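Local coordinates for protein isomerase/lactonizing enzyme (PDB 1RVK) that is of unknown function but, as a magnesium-binding member of the enolase superfamily, probably abstracts a proton alpha to a substrate carboxylate, at residues V161-P175 and V197-H209. Sequence-based numbering, arbitrary orientation.
With MG (magnesium ion), chain B.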
ATOM      1  N   VAL A 161     -20.664  -1.000   3.083  1.00 15.73           N
ATOM      2  CA  VAL A 161     -21.201  -2.279   3.533  1.00 16.47           C
ATOM      3  C   VAL A 161     -22.131  -2.807   2.445  1.00 17.59           C
ATOM      4  O   VAL A 161     -22.131  -3.997   2.135  1.00 16.06           O
ATOM      5  CB  VAL A 161     -21.974  -2.129   4.866  1.00 17.66           C
ATOM      6  CG1 VAL A 161     -22.728  -3.411   5.187  1.00 18.97           C
ATOM      7  CG2 VAL A 161     -20.994  -1.812   5.994  1.00 19.96           C
ATOM      8  N   LYS A 162     -22.914  -1.910   1.857  1.00 16.61           N
ATOM      9  CA  LYS A 162     -23.831  -2.289   0.789  1.00 19.90           C
ATOM     10  C   LYS A 162     -23.043  -2.868  -0.391  1.00 18.82           C
ATOM     11  O   LYS A 162     -23.485  -3.823  -1.034  1.00 17.58           O
ATOM     12  CB  LYS A 162     -24.638  -1.070   0.333  1.00 23.47           C
ATOM     13  CG  LYS A 162     -25.673  -1.364  -0.744  1.00 30.73           C
ATOM     14  CD  LYS A 162     -26.446  -0.103  -1.116  1.00 37.02           C
ATOM     15  CE  LYS A 162     -27.491  -0.382  -2.188  1.00 40.23           C
ATOM     16  NZ  LYS A 162     -26.880  -0.900  -3.444  1.00 43.54           N
ATOM     17  N   ARG A 163     -21.876  -2.288  -0.665  1.00 16.32           N
ATOM     18  CA  ARG A 163     -21.015  -2.741  -1.759  1.00 15.17           C
ATOM     19  C   ARG A 163     -20.489  -4.154  -1.521  1.00 15.34           C
ATOM     20  O   ARG A 163     -20.173  -4.873  -2.468  1.00 14.17           O
ATOM     21  CB  ARG A 163     -19.831  -1.782  -1.935  1.00 14.63           C
ATOM     22  CG  ARG A 163     -18.797  -2.233  -2.960  1.00 14.70           C
ATOM     23  CD  ARG A 163     -19.358  -2.286  -4.375  1.00 15.60           C
ATOM     24  NE  ARG A 163     -18.346  -2.714  -5.341  1.00 15.42           N
ATOM     25  CZ  ARG A 163     -17.972  -3.978  -5.534  1.00 16.04           C
ATOM     26  NH1 ARG A 163     -18.527  -4.958  -4.836  1.00 15.28           N
ATOM     27  NH2 ARG A 163     -17.032  -4.260  -6.428  1.00 16.73           N
ATOM     28  N   GLY A 164     -20.381  -4.546  -0.255  1.00 15.02           N
ATOM     29  CA  GLY A 164     -19.909  -5.884   0.048  1.00 14.62           C
ATOM     30  C   GLY A 164     -18.713  -5.976   0.976  1.00 13.39           C
ATOM     31  O   GLY A 164     -18.355  -7.068   1.406  1.00 14.55           O
ATOM     32  N   TYR A 165     -18.090  -4.842   1.281  1.00 13.86           N
ATOM     33  CA  TYR A 165     -16.930  -4.836   2.171  1.00 12.60           C
ATOM     34  C   TYR A 165     -17.296  -5.398   3.541  1.00 13.12           C
ATOM     35  O   TYR A 165     -18.290  -4.986   4.136  1.00 12.58           O
ATOM     36  CB  TYR A 165     -16.401  -3.406   2.337  1.00 13.23           C
ATOM     37  CG  TYR A 165     -15.701  -2.856   1.114  1.00 14.17           C
ATOM     38  CD1 TYR A 165     -14.410  -3.267   0.784  1.00 12.33           C
ATOM     39  CD2 TYR A 165     -16.324  -1.915   0.290  1.00 14.21           C
ATOM     40  CE1 TYR A 165     -13.752  -2.753  -0.332  1.00 14.53           C
ATOM     41  CE2 TYR A 165     -15.671  -1.396  -0.837  1.00 14.78           C
ATOM     42  CZ  TYR A 165     -14.386  -1.821  -1.137  1.00 14.35           C
ATOM     43  OH  TYR A 165     -13.728  -1.317  -2.235  1.00 14.96           O
ATOM     44  N   LYS A 166     -16.490  -6.337   4.035  1.00 11.50           N
ATOM     45  CA  LYS A 166     -16.722  -6.942   5.346  1.00 14.02           C
ATOM     46  C   LYS A 166     -15.898  -6.233   6.421  1.00 14.23           C
ATOM     47  O   LYS A 166     -16.056  -6.486   7.617  1.00 13.81           O
ATOM     48  CB  LYS A 166     -16.367  -8.430   5.317  1.00 16.82           C
ATOM     49  CG  LYS A 166     -17.371  -9.304   4.566  1.00 21.18           C
ATOM     50  CD  LYS A 166     -16.932 -10.765   4.591  1.00 27.72           C
ATOM     51  CE  LYS A 166     -18.069 -11.717   4.243  1.00 31.86           C
ATOM     52  NZ  LYS A 166     -18.663 -11.475   2.905  1.00 32.91           N
ATOM     53  N   GLY A 167     -15.018  -5.343   5.978  1.00 13.97           N
ATOM     54  CA  GLY A 167     -14.181  -4.584   6.891  1.00 12.62           C
ATOM     55  C   GLY A 167     -14.053  -3.168   6.365  1.00 12.68           C
ATOM     56  O   GLY A 167     -14.142  -2.950   5.161  1.00 12.70           O
ATOM     57  N   ILE A 168     -13.848  -2.208   7.260  1.00 12.29           N
ATOM     58  CA  ILE A 168     -13.719  -0.805   6.873  1.00 12.96           C
ATOM     59  C   ILE A 168     -12.671  -0.122   7.736  1.00 12.58           C
ATOM     60  O   ILE A 168     -12.695  -0.263   8.958  1.00 12.28           O
ATOM     61  CB  ILE A 168     -15.054  -0.050   7.077  1.00 12.54           C
ATOM     62  CG1 ILE A 168     -16.136  -0.662   6.189  1.00 14.68           C
ATOM     63  CG2 ILE A 168     -14.877   1.437   6.750  1.00 13.07           C
ATOM     64  CD1 ILE A 168     -17.530  -0.138   6.482  1.00 15.80           C
ATOM     65  N   LYS A 169     -11.755   0.614   7.110  1.00 13.00           N
ATOM     66  CA  LYS A 169     -10.739   1.329   7.876  1.00 12.92           C
ATOM     67  C   LYS A 169     -10.862   2.826   7.646  1.00 13.48           C
ATOM     68  O   LYS A 169     -10.928   3.291   6.508  1.00 12.54           O
ATOM     69  CB  LYS A 169      -9.321   0.888   7.495  1.00 13.77           C
ATOM     70  CG  LYS A 169      -8.259   1.497   8.421  1.00 11.97           C
ATOM     71  CD  LYS A 169      -6.864   0.927   8.184  1.00 11.57           C
ATOM     72  CE  LYS A 169      -6.199   1.529   6.952  1.00  8.44           C
ATOM     73  NZ  LYS A 169      -4.881   0.879   6.676  1.00  9.76           N
ATOM     74  N   LEU A 170     -10.898   3.587   8.732  1.00 12.13           N
ATOM     75  CA  LEU A 170     -10.993   5.031   8.604  1.00 13.43           C
ATOM     76  C   LEU A 170      -9.627   5.679   8.715  1.00 13.85           C
ATOM     77  O   LEU A 170      -8.807   5.264   9.532  1.00 14.29           O
ATOM     78  CB  LEU A 170     -11.855   5.636   9.715  1.00 15.69           C
ATOM     79  CG  LEU A 170     -13.308   5.253   9.980  1.00 18.30           C
ATOM     80  CD1 LEU A 170     -13.857   6.217  11.025  1.00 19.51           C
ATOM     81  CD2 LEU A 170     -14.133   5.343   8.709  1.00 25.13           C
ATOM     82  N   HIS A 171      -9.377   6.670   7.865  1.00 13.97           N
ATOM     83  CA  HIS A 171      -8.165   7.477   7.958  1.00 13.76           C
ATOM     84  C   HIS A 171      -8.872   8.762   8.376  1.00 14.46           C
ATOM     85  O   HIS A 171      -9.731   9.251   7.641  1.00 14.09           O
ATOM     86  CB  HIS A 171      -7.476   7.694   6.601  1.00 13.15           C
ATOM     87  CG  HIS A 171      -6.648   6.534   6.142  1.00 14.75           C
ATOM     88  ND1 HIS A 171      -7.175   5.470   5.443  1.00 14.54           N
ATOM     89  CD2 HIS A 171      -5.323   6.274   6.276  1.00 16.86           C
ATOM     90  CE1 HIS A 171      -6.213   4.605   5.165  1.00 14.60           C
ATOM     91  NE2 HIS A 171      -5.080   5.070   5.660  1.00 13.99           N
ATOM     92  N   THR A 172      -8.556   9.295   9.552  1.00 12.29           N
ATOM     93  CA  THR A 172      -9.235  10.500  10.003  1.00 14.09           C
ATOM     94  C   THR A 172      -8.567  11.812   9.590  1.00 13.20           C
ATOM     95  O   THR A 172      -7.692  11.818   8.726  1.00 15.05           O
ATOM     96  CB  THR A 172      -9.480  10.441  11.529  1.00 15.27           C
ATOM     97  OG1 THR A 172      -8.325   9.905  12.189  1.00 15.41           O
ATOM     98  CG2 THR A 172     -10.675   9.539  11.823  1.00 16.27           C
ATOM     99  N   TRP A 173      -8.989  12.920  10.193  1.00 14.25           N
ATOM    100  CA  TRP A 173      -8.469  14.244   9.835  1.00 13.64           C
ATOM    101  C   TRP A 173      -7.027  14.546  10.225  1.00 15.10           C
ATOM    102  O   TRP A 173      -6.604  14.296  11.355  1.00 14.85           O
ATOM    103  CB  TRP A 173      -9.380  15.323  10.416  1.00 15.21           C
ATOM    104  CG  TRP A 173     -10.790  15.238   9.922  1.00 13.68           C
ATOM    105  CD1 TRP A 173     -11.302  15.803   8.785  1.00 12.10           C
ATOM    106  CD2 TRP A 173     -11.874  14.545  10.549  1.00 12.50           C
ATOM    107  NE1 TRP A 173     -12.639  15.504   8.669  1.00 11.50           N
ATOM    108  CE2 TRP A 173     -13.016  14.732   9.736  1.00 12.64           C
ATOM    109  CE3 TRP A 173     -11.992  13.782  11.719  1.00 13.42           C
ATOM    110  CZ2 TRP A 173     -14.263  14.183  10.056  1.00 12.57           C
ATOM    111  CZ3 TRP A 173     -13.235  13.235  12.040  1.00 12.92           C
ATOM    112  CH2 TRP A 173     -14.353  13.440  11.207  1.00 13.66           C
HETATM  113  N   MSE A 174      -6.289  15.122   9.279  1.00 13.27           N
HETATM  114  CA  MSE A 174      -4.891  15.469   9.491  1.00 13.58           C
HETATM  115  C   MSE A 174      -4.563  16.807   8.835  1.00 15.07           C
HETATM  116  O   MSE A 174      -5.181  17.187   7.840  1.00 15.02           O
HETATM  117  CB  MSE A 174      -3.995  14.383   8.886  1.00 13.97           C
HETATM  118  CG  MSE A 174      -4.300  12.975   9.377  1.00 11.39           C
HETATM  119 SE   MSE A 174      -3.119  11.663   8.588  1.00 18.61          SE
HETATM  120  CE  MSE A 174      -4.223  10.101   8.826  1.00 14.54           C
ATOM    121  N   PRO A 175      -3.593  17.550   9.389  1.00 15.81           N
ATOM    122  CA  PRO A 175      -3.278  18.825   8.738  1.00 18.11           C
ATOM    123  C   PRO A 175      -2.807  18.518   7.312  1.00 20.23           C
ATOM    124  O   PRO A 175      -2.332  17.417   7.036  1.00 17.92           O
ATOM    125  CB  PRO A 175      -2.178  19.410   9.626  1.00 20.72           C
ATOM    126  CG  PRO A 175      -1.565  18.202  10.279  1.00 22.14           C
ATOM    127  CD  PRO A 175      -2.757  17.335  10.581  1.00 17.99           C
ATOM    128  N   VAL A 197     -22.869   0.747  11.024  1.00 19.58           N
ATOM    129  CA  VAL A 197     -22.690  -0.590  10.475  1.00 18.93           C
ATOM    130  C   VAL A 197     -23.005  -1.755  11.406  1.00 20.23           C
ATOM    131  O   VAL A 197     -23.153  -2.891  10.951  1.00 18.51           O
ATOM    132  CB  VAL A 197     -21.251  -0.772   9.942  1.00 19.04           C
ATOM    133  CG1 VAL A 197     -20.940   0.312   8.925  1.00 20.83           C
ATOM    134  CG2 VAL A 197     -20.256  -0.731  11.091  1.00 19.86           C
ATOM    135  N   GLY A 198     -23.104  -1.485  12.702  1.00 19.19           N
ATOM    136  CA  GLY A 198     -23.394  -2.551  13.641  1.00 22.90           C
ATOM    137  C   GLY A 198     -22.128  -3.200  14.168  1.00 24.02           C
ATOM    138  O   GLY A 198     -21.027  -2.818  13.774  1.00 23.49           O
ATOM    139  N   PRO A 199     -22.253  -4.202  15.049  1.00 26.57           N
ATOM    140  CA  PRO A 199     -21.116  -4.912  15.644  1.00 28.07           C
ATOM    141  C   PRO A 199     -20.475  -6.032  14.819  1.00 28.74           C
ATOM    142  O   PRO A 199     -19.425  -6.551  15.202  1.00 29.22           O
ATOM    143  CB  PRO A 199     -21.708  -5.446  16.940  1.00 28.63           C
ATOM    144  CG  PRO A 199     -23.078  -5.839  16.501  1.00 28.39           C
ATOM    145  CD  PRO A 199     -23.518  -4.647  15.664  1.00 28.45           C
ATOM    146  N   ASP A 200     -21.085  -6.396  13.697  1.00 29.35           N
ATOM    147  CA  ASP A 200     -20.561  -7.484  12.872  1.00 30.25           C
ATOM    148  C   ASP A 200     -19.575  -7.101  11.768  1.00 28.03           C
ATOM    149  O   ASP A 200     -18.930  -7.967  11.180  1.00 30.38           O
ATOM    150  CB  ASP A 200     -21.725  -8.277  12.281  1.00 36.10           C
ATOM    151  CG  ASP A 200     -22.538  -8.989  13.346  1.00 40.53           C
ATOM    152  OD1 ASP A 200     -23.643  -9.478  13.030  1.00 43.62           O
ATOM    153  OD2 ASP A 200     -22.064  -9.063  14.501  1.00 43.31           O
ATOM    154  N   ILE A 201     -19.463  -5.813  11.476  1.00 21.49           N
ATOM    155  CA  ILE A 201     -18.526  -5.353  10.458  1.00 18.01           C
ATOM    156  C   ILE A 201     -17.219  -5.028  11.183  1.00 15.52           C
ATOM    157  O   ILE A 201     -17.237  -4.389  12.229  1.00 15.75           O
ATOM    158  CB  ILE A 201     -19.061  -4.089   9.743  1.00 16.59           C
ATOM    159  CG1 ILE A 201     -20.352  -4.430   8.991  1.00 18.61           C
ATOM    160  CG2 ILE A 201     -18.016  -3.533   8.786  1.00 17.71           C
ATOM    161  CD1 ILE A 201     -20.182  -5.481   7.899  1.00 18.15           C
ATOM    162  N   ARG A 202     -16.092  -5.484  10.645  1.00 13.85           N
ATOM    163  CA  ARG A 202     -14.804  -5.217  11.278  1.00 12.95           C
ATOM    164  C   ARG A 202     -14.366  -3.783  10.987  1.00 12.34           C
ATOM    165  O   ARG A 202     -14.435  -3.320   9.846  1.00 12.10           O
ATOM    166  CB  ARG A 202     -13.758  -6.232  10.800  1.00 13.27           C
ATOM    167  CG  ARG A 202     -13.969  -7.624  11.402  1.00 16.21           C
ATOM    168  CD  ARG A 202     -13.053  -8.673  10.782  1.00 19.73           C
ATOM    169  NE  ARG A 202     -13.252  -9.991  11.383  1.00 22.08           N
ATOM    170  CZ  ARG A 202     -12.728 -10.370  12.546  1.00 25.26           C
ATOM    171  NH1 ARG A 202     -11.966  -9.533  13.237  1.00 25.61           N
ATOM    172  NH2 ARG A 202     -12.964 -11.588  13.017  1.00 26.31           N
ATOM    173  N   LEU A 203     -13.923  -3.085  12.029  1.00 10.92           N
ATOM    174  CA  LEU A 203     -13.519  -1.686  11.902  1.00 10.41           C
ATOM    175  C   LEU A 203     -12.114  -1.402  12.394  1.00 13.38           C
ATOM    176  O   LEU A 203     -11.664  -1.964  13.393  1.00 12.95           O
ATOM    177  CB  LEU A 203     -14.495  -0.790  12.670  1.00 11.38           C
ATOM    178  CG  LEU A 203     -15.955  -0.829  12.217  1.00  9.32           C
ATOM    179  CD1 LEU A 203     -16.805   0.084  13.102  1.00 12.12           C
ATOM    180  CD2 LEU A 203     -16.032  -0.385  10.771  1.00 10.78           C
HETATM  181  N   MSE A 204     -11.430  -0.504  11.691  1.00 12.27           N
HETATM  182  CA  MSE A 204     -10.082  -0.123  12.062  1.00 12.11           C
HETATM  183  C   MSE A 204      -9.861   1.362  11.843  1.00 12.21           C
HETATM  184  O   MSE A 204     -10.609   2.012  11.107  1.00 11.12           O
HETATM  185  CB  MSE A 204      -9.076  -0.959  11.278  1.00 15.06           C
HETATM  186  CG  MSE A 204      -9.204  -2.435  11.630  1.00 17.51           C
HETATM  187 SE   MSE A 204     -10.275  -3.380  10.352  1.00 36.54          SE
HETATM  188  CE  MSE A 204      -8.772  -3.390   9.200  1.00  1.00           C
ATOM    189  N   ILE A 205      -8.840   1.904  12.498  1.00 11.44           N
ATOM    190  CA  ILE A 205      -8.548   3.325  12.394  1.00 13.67           C
ATOM    191  C   ILE A 205      -7.066   3.599  12.211  1.00 13.07           C
ATOM    192  O   ILE A 205      -6.225   3.034  12.909  1.00 13.85           O
ATOM    193  CB  ILE A 205      -9.054   4.089  13.656  1.00 14.28           C
ATOM    194  CG1 ILE A 205      -8.586   5.546  13.628  1.00 17.12           C
ATOM    195  CG2 ILE A 205      -8.557   3.404  14.919  1.00 13.74           C
ATOM    196  CD1 ILE A 205      -9.290   6.401  12.615  1.00 19.57           C
ATOM    197  N   ASP A 206      -6.772   4.469  11.251  1.00 12.28           N
ATOM    198  CA  ASP A 206      -5.414   4.893  10.935  1.00 12.30           C
ATOM    199  C   ASP A 206      -5.498   6.412  11.070  1.00 12.76           C
ATOM    200  O   ASP A 206      -5.784   7.121  10.108  1.00 12.65           O
ATOM    201  CB  ASP A 206      -5.072   4.481   9.504  1.00 11.63           C
ATOM    202  CG  ASP A 206      -3.626   4.746   9.137  1.00 13.84           C
ATOM    203  OD1 ASP A 206      -3.261   4.414   8.002  1.00 11.32           O
ATOM    204  OD2 ASP A 206      -2.858   5.285   9.957  1.00 13.62           O
ATOM    205  N   ALA A 207      -5.273   6.899  12.285  1.00 12.55           N
ATOM    206  CA  ALA A 207      -5.368   8.325  12.571  1.00 13.56           C
ATOM    207  C   ALA A 207      -4.076   9.092  12.336  1.00 12.59           C
ATOM    208  O   ALA A 207      -3.088   8.533  11.871  1.00 12.20           O
ATOM    209  CB  ALA A 207      -5.832   8.523  14.009  1.00 14.91           C
ATOM    210  N   PHE A 208      -4.111  10.386  12.643  1.00 12.44           N
ATOM    211  CA  PHE A 208      -2.953  11.274  12.516  1.00 13.11           C
ATOM    212  C   PHE A 208      -1.696  10.503  12.949  1.00 13.31           C
ATOM    213  O   PHE A 208      -1.608  10.026  14.077  1.00 12.53           O
ATOM    214  CB  PHE A 208      -3.198  12.500  13.400  1.00 12.15           C
ATOM    215  CG  PHE A 208      -2.057  13.465  13.447  1.00 13.07           C
ATOM    216  CD1 PHE A 208      -1.338  13.641  14.627  1.00 13.49           C
ATOM    217  CD2 PHE A 208      -1.725  14.233  12.335  1.00 14.31           C
ATOM    218  CE1 PHE A 208      -0.306  14.576  14.697  1.00 15.18           C
ATOM    219  CE2 PHE A 208      -0.693  15.167  12.397  1.00 14.92           C
ATOM    220  CZ  PHE A 208       0.016  15.338  13.579  1.00 14.17           C
ATOM    221  N   HIS A 209      -0.724  10.394  12.044  1.00 12.02           N
ATOM    222  CA  HIS A 209       0.497   9.621  12.283  1.00 12.71           C
ATOM    223  C   HIS A 209       1.544  10.159  13.254  1.00 12.52           C
ATOM    224  O   HIS A 209       2.606   9.549  13.396  1.00 13.24           O
ATOM    225  CB  HIS A 209       1.209   9.362  10.951  1.00 12.90           C
ATOM    226  CG  HIS A 209       0.292   9.003   9.826  1.00 14.91           C
ATOM    227  ND1 HIS A 209      -0.493   7.872   9.832  1.00 16.37           N
ATOM    228  CD2 HIS A 209       0.066   9.612   8.636  1.00 14.90           C
ATOM    229  CE1 HIS A 209      -1.162   7.797   8.694  1.00 16.03           C
ATOM    230  NE2 HIS A 209      -0.840   8.841   7.951  1.00 14.34           N
TER
HETATM  231 MG    MG B 999      -1.626   3.398   7.158  1.00 14.47          MG
HETATM  232  O   HOH W   1     -17.431  -8.629   8.768  1.00 35.97           O
HETATM  233  O   HOH W   2      -3.129   2.872   5.508  1.00 15.25           O
HETATM  234  O   HOH W   3      -6.669  11.887  12.856  1.00 15.71           O
HETATM  235  O   HOH W   4      -0.453   4.267   8.848  1.00 11.49           O
HETATM  236  O   HOH W   5      -0.945   5.074   5.757  1.00 14.16           O
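Asp206 OD1 binds magnesium at 2.1 Å and lies 3.0 Å from His171 NE2, where two neighbouring strands of the enolase-superfamily barrel meet at the metal site that Glu232 and Glu258 complete. Strands 167-171 and 202-206, the beta strands of one beta-alpha-beta unit, run parallel with axes 20° apart. Five backbone hydrogen bonds set their register, from Arg202 N to Lys166 O up to Asp206 N to Leu170 O, the latter 2.8 Å long. On the sheet face that carries the metal ligand, Asp206 CG is anti to its own N (chi1 -174°), which carries the carboxylate and OD1 toward the magnesium. Separately, Asp206 CB makes a CH-pi contact over one face of the His171 ring; ring and carboxylate planes are 47° apart. One magnesium-bound water sits in the plane of that ring at its edge, 2.9 Å from His171 NE2, and also accepts from Lys169 NZ. Lys169, bent at chi3, has NZ 4.1 Å from both Asp206 OD1 and the metal and salt-bridged to Glu232 and Glu329. On the other face Ile168 CB meets Leu203 CD2, and Ile205 CD1 packs on Thr172 CG2, towards helices 150-163 and 183-197. Beyond the strands, a water accepts from Phe208 N and lies 2.7 Å from Thr172 OG1, while selenomethionine Met174 crosses the His209 side chain nearly at right angles, SE 3.7 Å from His209 NE2.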